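Local coordinates for protein manganese-dependent inorganic pyrophosphatase (Methanocaldococcus jannaschii, PDB 2EB0) that catalyses the manganese-dependent hydrolysis of inorganic diphosphate to two phosphate ions, as a family II pyrophosphatase built from DHH and DHHA2 domains, at residues I19-F24 with I63-S68; A84-H89 with A110-E115; Y3-K8 with E52-A57. All coordinates share one frame; numbering follows the deposited sequence.

Contact 1 of 3, residues I19-F24 with I63-S68. With MN (manganese (II) ion), chain F; MN (manganese (II) ion), chain E.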
loop_
_atom_site.group_PDB
_atom_site.type_symbol
_atom_site.label_atom_id
_atom_site.label_comp_id
_atom_site.label_asym_id
_atom_site.label_seq_id
_atom_site.Cartn_x
_atom_site.Cartn_y
_atom_site.Cartn_z
ATOM N N ILE B 19 12.356 0.714 -16.914
ATOM C CA ILE B 19 12.728 0.029 -18.144
ATOM C C ILE B 19 12.436 -1.470 -18.073
ATOM O O ILE B 19 11.768 -2.022 -18.945
ATOM C CB ILE B 19 14.243 0.261 -18.456
ATOM C CG1 ILE B 19 14.445 1.677 -18.987
ATOM C CG2 ILE B 19 14.751 -0.760 -19.459
ATOM C CD1 ILE B 19 15.887 2.070 -19.120
ATOM N N VAL B 20 12.929 -2.118 -17.025
ATOM C CA VAL B 20 12.755 -3.552 -16.861
ATOM C C VAL B 20 11.290 -3.962 -16.686
ATOM O O VAL B 20 10.836 -4.913 -17.317
ATOM C CB VAL B 20 13.619 -4.060 -15.681
ATOM C CG1 VAL B 20 13.510 -5.577 -15.543
ATOM C CG2 VAL B 20 15.077 -3.654 -15.922
ATOM N N LEU B 21 10.537 -3.236 -15.866
ATOM C CA LEU B 21 9.138 -3.592 -15.678
ATOM C C LEU B 21 8.365 -3.363 -16.974
ATOM O O LEU B 21 7.505 -4.163 -17.340
ATOM C CB LEU B 21 8.516 -2.791 -14.530
ATOM C CG LEU B 21 7.111 -3.233 -14.095
ATOM C CD1 LEU B 21 7.112 -4.723 -13.783
ATOM C CD2 LEU B 21 6.672 -2.435 -12.865
ATOM N N ALA B 22 8.683 -2.278 -17.673
ATOM C CA ALA B 22 8.028 -1.972 -18.941
ATOM C C ALA B 22 8.281 -3.114 -19.919
ATOM O O ALA B 22 7.400 -3.495 -20.686
ATOM C CB ALA B 22 8.564 -0.682 -19.510
ATOM N N TYR B 23 9.493 -3.652 -19.888
ATOM C CA TYR B 23 9.865 -4.769 -20.752
ATOM C C TYR B 23 8.990 -5.985 -20.446
ATOM O O TYR B 23 8.489 -6.640 -21.352
ATOM C CB TYR B 23 11.338 -5.126 -20.529
ATOM C CG TYR B 23 11.749 -6.494 -21.023
ATOM C CD1 TYR B 23 11.997 -6.731 -22.373
ATOM C CD2 TYR B 23 11.906 -7.551 -20.131
ATOM C CE1 TYR B 23 12.399 -7.996 -22.829
ATOM C CE2 TYR B 23 12.303 -8.817 -20.568
ATOM C CZ TYR B 23 12.548 -9.031 -21.917
ATOM O OH TYR B 23 12.936 -10.284 -22.341
ATOM N N PHE B 24 8.817 -6.284 -19.160
ATOM C CA PHE B 24 8.007 -7.423 -18.733
ATOM C C PHE B 24 6.512 -7.197 -18.944
ATOM O O PHE B 24 5.779 -8.121 -19.275
ATOM C CB PHE B 24 8.257 -7.727 -17.250
ATOM C CG PHE B 24 9.567 -8.412 -16.979
ATOM C CD1 PHE B 24 10.481 -7.859 -16.098
ATOM C CD2 PHE B 24 9.873 -9.625 -17.584
ATOM C CE1 PHE B 24 11.677 -8.500 -15.821
ATOM C CE2 PHE B 24 11.070 -10.270 -17.310
ATOM C CZ PHE B 24 11.970 -9.706 -16.428
ATOM N N ILE B 63 1.718 3.258 -14.378
ATOM C CA ILE B 63 2.227 2.246 -13.474
ATOM C C ILE B 63 3.435 2.928 -12.840
ATOM O O ILE B 63 4.445 3.186 -13.511
ATOM C CB ILE B 63 2.698 0.978 -14.202
ATOM C CG1 ILE B 63 1.488 0.169 -14.677
ATOM C CG2 ILE B 63 3.549 0.142 -13.267
ATOM C CD1 ILE B 63 1.841 -1.104 -15.403
ATOM N N LEU B 64 3.318 3.236 -11.554
ATOM C CA LEU B 64 4.390 3.906 -10.837
ATOM C C LEU B 64 5.350 2.917 -10.201
ATOM O O LEU B 64 4.930 1.900 -9.661
ATOM C CB LEU B 64 3.807 4.801 -9.750
ATOM C CG LEU B 64 2.807 5.860 -10.217
ATOM C CD1 LEU B 64 2.259 6.603 -9.000
ATOM C CD2 LEU B 64 3.492 6.829 -11.180
ATOM N N VAL B 65 6.639 3.219 -10.299
ATOM C CA VAL B 65 7.672 2.401 -9.682
ATOM C C VAL B 65 8.555 3.307 -8.851
ATOM O O VAL B 65 8.775 4.465 -9.199
ATOM C CB VAL B 65 8.596 1.684 -10.703
ATOM C CG1 VAL B 65 7.854 0.545 -11.373
ATOM C CG2 VAL B 65 9.121 2.685 -11.735
ATOM N N ASP B 66 9.012 2.784 -7.723
ATOM C CA ASP B 66 9.938 3.500 -6.872
ATOM C C ASP B 66 9.428 4.733 -6.155
ATOM O O ASP B 66 10.228 5.556 -5.721
ATOM C CB ASP B 66 11.160 3.897 -7.689
ATOM C CG ASP B 66 12.392 4.028 -6.843
ATOM O OD1 ASP B 66 13.304 4.771 -7.248
ATOM O OD2 ASP B 66 12.450 3.370 -5.782
ATOM N N HIS B 67 8.114 4.888 -6.055
ATOM C CA HIS B 67 7.565 6.026 -5.342
ATOM C C HIS B 67 6.061 5.896 -5.147
ATOM O O HIS B 67 5.365 5.237 -5.924
ATOM C CB HIS B 67 7.923 7.355 -6.036
ATOM C CG HIS B 67 7.132 7.648 -7.276
ATOM N ND1 HIS B 67 7.267 6.923 -8.439
ATOM C CD2 HIS B 67 6.232 8.627 -7.544
ATOM C CE1 HIS B 67 6.484 7.441 -9.372
ATOM N NE2 HIS B 67 5.846 8.477 -8.855
ATOM N N SER B 68 5.583 6.516 -4.077
ATOM C CA SER B 68 4.177 6.486 -3.720
ATOM C C SER B 68 3.852 7.829 -3.080
ATOM O O SER B 68 3.152 7.899 -2.073
ATOM C CB SER B 68 3.928 5.353 -2.722
ATOM O OG SER B 68 2.566 5.297 -2.339
HETATM MN MN MN F . 14.431 6.238 -6.144
HETATM MN MN MN E . 14.577 3.055 -4.987
#
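Leu21 on helix 12-25 lies over Val65 on strand 61-65, where the two backbones come nearest, CA to CA 8.6 Å. Leu21 is the one residue of 19-24 that touches the strand, and it does so through a single methyl. Its CG stands anti to the backbone N (chi1 -171°), which swings CG out toward the sheet, and chi2 near 53° turns CD2 onto the strand. There CD2 meets Val65 CG1 at 3.5 Å, a close methyl contact in which the two side chains lie alongside one another, pointing opposite ways. The same CD2 reaches Ile63 CG2 at 4.1 Å, with Ile63 nearly perpendicular to Leu21. Val4 of the neighbouring strand 2-5 and Ile86 of strand 81-87 widen the apolar bed under Leu21, so the helix covers one face of the parallel sheet of the DHH domain. At the C-terminal end of the strand the chain turns into the active site. Asp66 bridges the two manganese ions: OD1 binds one at 2.2 Å and OD2 the other at 2.3 Å. His7 and Asp11 join it at the first ion, and Asp13, His88 and Asp147 at the second. Just beyond, His67 ND1 donates back to Val65 O (3.0 Å, nearly straight at 166°), the acceptor lying in the imidazole plane while the donor sits above the carbonyl plane.

Contact 2 of 3, residues A84-H89 with A110-E115. With MN (manganese (II) ion), chain E.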
loop_
_atom_site.group_PDB
_atom_site.type_symbol
_atom_site.label_atom_id
_atom_site.label_comp_id
_atom_site.label_asym_id
_atom_site.label_seq_id
_atom_site.Cartn_x
_atom_site.Cartn_y
_atom_site.Cartn_z
ATOM N N ALA B 84 -1.024 0.496 -11.399
ATOM C CA ALA B 84 -0.321 -0.203 -10.326
ATOM C C ALA B 84 0.795 0.608 -9.691
ATOM O O ALA B 84 1.188 1.659 -10.193
ATOM C CB ALA B 84 0.266 -1.530 -10.862
ATOM N N ILE B 85 1.290 0.099 -8.570
ATOM C CA ILE B 85 2.402 0.714 -7.867
ATOM C C ILE B 85 3.304 -0.410 -7.368
ATOM O O ILE B 85 2.850 -1.303 -6.647
ATOM C CB ILE B 85 1.937 1.562 -6.662
ATOM C CG1 ILE B 85 1.122 2.767 -7.151
ATOM C CG2 ILE B 85 3.145 2.038 -5.878
ATOM C CD1 ILE B 85 0.652 3.693 -6.041
ATOM N N ILE B 86 4.567 -0.368 -7.787
ATOM C CA ILE B 86 5.583 -1.341 -7.399
ATOM C C ILE B 86 6.665 -0.486 -6.755
ATOM O O ILE B 86 7.368 0.271 -7.435
ATOM C CB ILE B 86 6.129 -2.075 -8.625
ATOM C CG1 ILE B 86 4.966 -2.716 -9.389
ATOM C CG2 ILE B 86 7.140 -3.132 -8.196
ATOM C CD1 ILE B 86 4.202 -3.759 -8.589
ATOM N N ASP B 87 6.816 -0.624 -5.442
ATOM C CA ASP B 87 7.732 0.240 -4.713
ATOM C C ASP B 87 8.408 -0.402 -3.499
ATOM O O ASP B 87 8.274 -1.603 -3.246
ATOM C CB ASP B 87 6.905 1.446 -4.262
ATOM C CG ASP B 87 7.740 2.609 -3.818
ATOM O OD1 ASP B 87 7.144 3.520 -3.214
ATOM O OD2 ASP B 87 8.968 2.627 -4.069
ATOM N N HIS B 88 9.164 0.410 -2.768
ATOM C CA HIS B 88 9.810 -0.042 -1.551
ATOM C C HIS B 88 9.900 1.126 -0.563
ATOM O O HIS B 88 10.739 1.148 0.334
ATOM C CB HIS B 88 11.194 -0.653 -1.831
ATOM C CG HIS B 88 12.223 0.329 -2.294
ATOM N ND1 HIS B 88 13.451 0.456 -1.678
ATOM C CD2 HIS B 88 12.243 1.173 -3.350
ATOM C CE1 HIS B 88 14.184 1.333 -2.337
ATOM N NE2 HIS B 88 13.474 1.780 -3.358
ATOM N N HIS B 89 9.020 2.100 -0.743
ATOM C CA HIS B 89 8.963 3.244 0.157
ATOM C C HIS B 89 7.682 3.093 0.957
ATOM O O HIS B 89 6.914 2.156 0.734
ATOM C CB HIS B 89 8.920 4.563 -0.618
ATOM C CG HIS B 89 10.149 4.831 -1.421
ATOM N ND1 HIS B 89 10.369 4.264 -2.658
ATOM C CD2 HIS B 89 11.243 5.584 -1.151
ATOM C CE1 HIS B 89 11.547 4.654 -3.117
ATOM N NE2 HIS B 89 12.098 5.456 -2.221
ATOM N N ALA B 110 14.225 -2.540 -7.681
ATOM C CA ALA B 110 14.828 -3.541 -8.554
ATOM C C ALA B 110 14.839 -4.913 -7.873
ATOM O O ALA B 110 14.588 -5.933 -8.516
ATOM C CB ALA B 110 16.251 -3.115 -8.931
ATOM N N THR B 111 15.128 -4.930 -6.573
ATOM C CA THR B 111 15.146 -6.162 -5.797
ATOM C C THR B 111 13.782 -6.844 -5.850
ATOM O O THR B 111 13.693 -8.053 -6.062
ATOM C CB THR B 111 15.496 -5.885 -4.318
ATOM O OG1 THR B 111 16.788 -5.284 -4.247
ATOM C CG2 THR B 111 15.518 -7.183 -3.503
ATOM N N VAL B 112 12.721 -6.065 -5.655
ATOM C CA VAL B 112 11.360 -6.588 -5.692
ATOM C C VAL B 112 11.053 -7.257 -7.036
ATOM O O VAL B 112 10.478 -8.345 -7.092
ATOM C CB VAL B 112 10.330 -5.464 -5.501
ATOM C CG1 VAL B 112 8.919 -6.043 -5.544
ATOM C CG2 VAL B 112 10.579 -4.748 -4.200
ATOM N N ILE B 113 11.417 -6.576 -8.115
ATOM C CA ILE B 113 11.172 -7.077 -9.460
ATOM C C ILE B 113 11.959 -8.346 -9.752
ATOM O O ILE B 113 11.429 -9.294 -10.338
ATOM C CB ILE B 113 11.517 -5.998 -10.508
ATOM C CG1 ILE B 113 10.585 -4.801 -10.330
ATOM C CG2 ILE B 113 11.383 -6.564 -11.923
ATOM C CD1 ILE B 113 10.895 -3.635 -11.248
ATOM N N ALA B 114 13.219 -8.361 -9.331
ATOM C CA ALA B 114 14.090 -9.503 -9.554
ATOM C C ALA B 114 13.604 -10.729 -8.793
ATOM O O ALA B 114 13.666 -11.857 -9.305
ATOM C CB ALA B 114 15.522 -9.160 -9.138
ATOM N N GLU B 115 13.125 -10.518 -7.570
ATOM C CA GLU B 115 12.652 -11.639 -6.778
ATOM C C GLU B 115 11.440 -12.253 -7.448
ATOM O O GLU B 115 11.259 -13.470 -7.426
ATOM C CB GLU B 115 12.296 -11.210 -5.359
ATOM C CG GLU B 115 11.620 -12.318 -4.577
ATOM C CD GLU B 115 11.321 -11.927 -3.152
ATOM O OE1 GLU B 115 10.798 -10.815 -2.942
ATOM O OE2 GLU B 115 11.599 -12.739 -2.242
HETATM MN MN MN E . 14.577 3.055 -4.987
#
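Ile86 of strand 81-87 turns its CB toward helix 109-118 and one methyl, CG2, to face two helix residues. CG2 lies 4.3 Å from Val112 CG1 and 4.4 Å from Ile113 CG1, fairly loose apolar contacts. Val112 holds CG1 anti to its backbone N (chi1 -180°), and this gives its two methyls separate tasks: CG1 faces Ile86, while CG2 rests against the backbone, 4.0 Å from Asp87 O. Ile113 leaves the helix to the flank and meets Ile86 through its CG1 methylene. The axes of strand and helix approach to 8.5 Å at an angle of 106°, so the helix runs across the strand on one face of the DHH domain's parallel sheet; Tyr102 of the neighbouring strand 100-103 touches both Ile86 and Val112. Past the strand end lies the metal centre. His88 NE2 binds a manganese ion at 2.3 Å, and its ND1 is held by Val106 O on the far side of the ring. Asp87 points away from the helix and steadies this turn through OD2, which accepts from His88 N above the carboxylate plane and from His89 ND1 (2.6 Å) on its syn side, within the imidazole plane.

Contact 3 of 3, residues Y3-K8 with E52-A57. With MN (manganese (II) ion), chain F.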
loop_
_atom_site.group_PDB
_atom_site.type_symbol
_atom_site.label_atom_id
_atom_site.label_comp_id
_atom_site.label_asym_id
_atom_site.label_seq_id
_atom_site.Cartn_x
_atom_site.Cartn_y
_atom_site.Cartn_z
ATOM N N TYR B 3 2.270 3.393 -19.441
ATOM C CA TYR B 3 3.636 3.781 -19.110
ATOM C C TYR B 3 4.050 3.376 -17.696
ATOM O O TYR B 3 3.251 3.444 -16.759
ATOM C CB TYR B 3 3.776 5.302 -19.201
ATOM C CG TYR B 3 3.573 5.890 -20.578
ATOM C CD1 TYR B 3 4.638 6.011 -21.464
ATOM C CD2 TYR B 3 2.315 6.328 -20.993
ATOM C CE1 TYR B 3 4.466 6.552 -22.728
ATOM C CE2 TYR B 3 2.129 6.869 -22.262
ATOM C CZ TYR B 3 3.211 6.977 -23.124
ATOM O OH TYR B 3 3.041 7.496 -24.386
ATOM N N VAL B 4 5.307 2.964 -17.554
ATOM C CA VAL B 4 5.879 2.619 -16.255
ATOM C C VAL B 4 6.807 3.807 -15.966
ATOM O O VAL B 4 7.732 4.070 -16.734
ATOM C CB VAL B 4 6.710 1.312 -16.312
ATOM C CG1 VAL B 4 7.342 1.034 -14.941
ATOM C CG2 VAL B 4 5.825 0.143 -16.732
ATOM N N VAL B 5 6.554 4.533 -14.881
ATOM C CA VAL B 5 7.369 5.704 -14.576
ATOM C C VAL B 5 7.882 5.783 -13.149
ATOM O O VAL B 5 7.208 5.372 -12.205
ATOM C CB VAL B 5 6.601 7.019 -14.840
ATOM C CG1 VAL B 5 7.589 8.137 -15.115
ATOM C CG2 VAL B 5 5.640 6.852 -15.998
ATOM N N GLY B 6 9.089 6.319 -13.014
ATOM C CA GLY B 6 9.698 6.496 -11.713
ATOM C C GLY B 6 9.363 7.895 -11.229
ATOM O O GLY B 6 8.523 8.575 -11.816
ATOM N N HIS B 7 10.032 8.342 -10.177
ATOM C CA HIS B 7 9.764 9.653 -9.603
ATOM C C HIS B 7 10.592 10.806 -10.173
ATOM O O HIS B 7 11.571 10.605 -10.904
ATOM C CB HIS B 7 9.976 9.581 -8.094
ATOM C CG HIS B 7 11.344 9.116 -7.698
ATOM N ND1 HIS B 7 12.491 9.811 -8.020
ATOM C CD2 HIS B 7 11.748 8.023 -7.006
ATOM C CE1 HIS B 7 13.542 9.167 -7.543
ATOM N NE2 HIS B 7 13.117 8.079 -6.923
ATOM N N LYS B 8 10.179 12.022 -9.832
ATOM C CA LYS B 8 10.888 13.217 -10.264
ATOM C C LYS B 8 12.320 13.120 -9.731
ATOM O O LYS B 8 12.555 12.478 -8.705
ATOM C CB LYS B 8 10.185 14.455 -9.720
ATOM C CG LYS B 8 8.832 14.697 -10.370
ATOM C CD LYS B 8 8.116 15.859 -9.719
ATOM C CE LYS B 8 6.857 16.238 -10.484
ATOM N NZ LYS B 8 6.113 17.342 -9.806
ATOM N N GLU B 52 12.038 7.562 -22.472
ATOM C CA GLU B 52 11.484 8.840 -22.912
ATOM C C GLU B 52 10.990 9.670 -21.725
ATOM O O GLU B 52 10.492 9.135 -20.734
ATOM C CB GLU B 52 10.328 8.617 -23.896
ATOM C CG GLU B 52 8.995 8.300 -23.227
ATOM C CD GLU B 52 7.860 8.172 -24.223
ATOM O OE1 GLU B 52 7.738 7.103 -24.858
ATOM O OE2 GLU B 52 7.097 9.150 -24.379
ATOM N N LEU B 53 11.138 10.982 -21.840
ATOM C CA LEU B 53 10.710 11.910 -20.803
ATOM C C LEU B 53 9.254 12.345 -20.993
ATOM O O LEU B 53 8.867 12.738 -22.081
ATOM C CB LEU B 53 11.592 13.156 -20.830
ATOM C CG LEU B 53 11.082 14.331 -19.988
ATOM C CD1 LEU B 53 11.430 14.117 -18.506
ATOM C CD2 LEU B 53 11.714 15.612 -20.492
ATOM N N ILE B 54 8.447 12.262 -19.940
ATOM C CA ILE B 54 7.053 12.710 -20.016
ATOM C C ILE B 54 6.798 13.614 -18.823
ATOM O O ILE B 54 7.599 13.650 -17.889
ATOM C CB ILE B 54 6.048 11.548 -19.993
ATOM C CG1 ILE B 54 6.236 10.705 -18.732
ATOM C CG2 ILE B 54 6.204 10.723 -21.246
ATOM C CD1 ILE B 54 5.290 9.543 -18.639
ATOM N N GLU B 55 5.685 14.339 -18.842
ATOM C CA GLU B 55 5.390 15.267 -17.759
ATOM C C GLU B 55 3.936 15.267 -17.320
ATOM O O GLU B 55 3.618 15.687 -16.208
ATOM C CB GLU B 55 5.779 16.682 -18.189
ATOM C CG GLU B 55 7.238 16.827 -18.582
ATOM C CD GLU B 55 7.429 17.691 -19.814
ATOM O OE1 GLU B 55 6.965 18.853 -19.810
ATOM O OE2 GLU B 55 8.046 17.204 -20.785
ATOM N N SER B 56 3.054 14.805 -18.195
ATOM C CA SER B 56 1.634 14.789 -17.887
ATOM C C SER B 56 1.052 13.383 -17.957
ATOM O O SER B 56 1.334 12.630 -18.884
ATOM C CB SER B 56 0.890 15.713 -18.857
ATOM O OG SER B 56 -0.509 15.612 -18.686
ATOM N N ALA B 57 0.232 13.039 -16.971
ATOM C CA ALA B 57 -0.375 11.718 -16.925
ATOM C C ALA B 57 -1.727 11.710 -17.616
ATOM O O ALA B 57 -2.297 10.646 -17.853
ATOM C CB ALA B 57 -0.535 11.273 -15.483
HETATM MN MN MN F . 14.431 6.238 -6.144
HETATM O O HOH W 1 5.327 6.471 -26.637
HETATM O O HOH W 2 4.175 10.170 -24.238
#
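Val5 and Ile54 carry the apolar part, reaching toward each other tip to tip with Val5 CG2 3.8 Å from Ile54 CD1. Ile54 places CG1 between its own backbone N and carbonyl carbon (chi1 57°), and an extended chi2 then carries CD1 out to the Val5 side chain and, obliquely, to the Tyr3 ring, 4.5 Å from Tyr3 CG. The 52-57 segment, which holds the outermost strand (52-53) of the DHH domain's parallel sheet within this chain, thus packs against strand 2-5, two strands away, with Ala30 of the intervening strand 28-31 touching both Val5 and Ile54.

The polar part gathers at the outer end of the tyrosine. Glu52 OE1 lies at the ring edge, near the ring plane, 3.9 Å from Tyr3 CE1, and the carboxylate stands 80° to the ring. No direct hydrogen bond joins the two residues; two waters do. One sits 2.9 Å from Tyr3 OH and donates to Glu52 OE2, while the other donates to OE1 and makes a weak link to the same hydroxyl.

In the loop after the strand, His7 NE2 holds a manganese ion at 2.4 Å and His7 ND1 donates to Lys8 O at 2.8 Å. Bound on both nitrogens, the ring is fixed in rotation. Across the two segments the chemistry implies an apolar join of Ile54 with Val5 and the Tyr3 ring, beside a water-bridged polar margin at the exposed Glu52.

In the fold
All three contacts belong to the DHH domain and its parallel sheet, in which strands 2-5, 61-65 and 81-87 lie side by side. Contact 1 is central: its centre is about 8 Å from that of contact 2 and about 10 Å from that of contact 3, and backbone hydrogen bonds of strand 61-65 run to both neighbours. Contacts 2 and 3 are about 17 Å apart between centres and do not touch. Along the chain the segments of contacts 3 and 1 alternate, and contact 2 follows. Each contact sends one loop from a strand end to the manganese pair: contact 3 serves one ion, contact 2 the other, and contact 1 both, joining sheet packing to the catalytic metal centre.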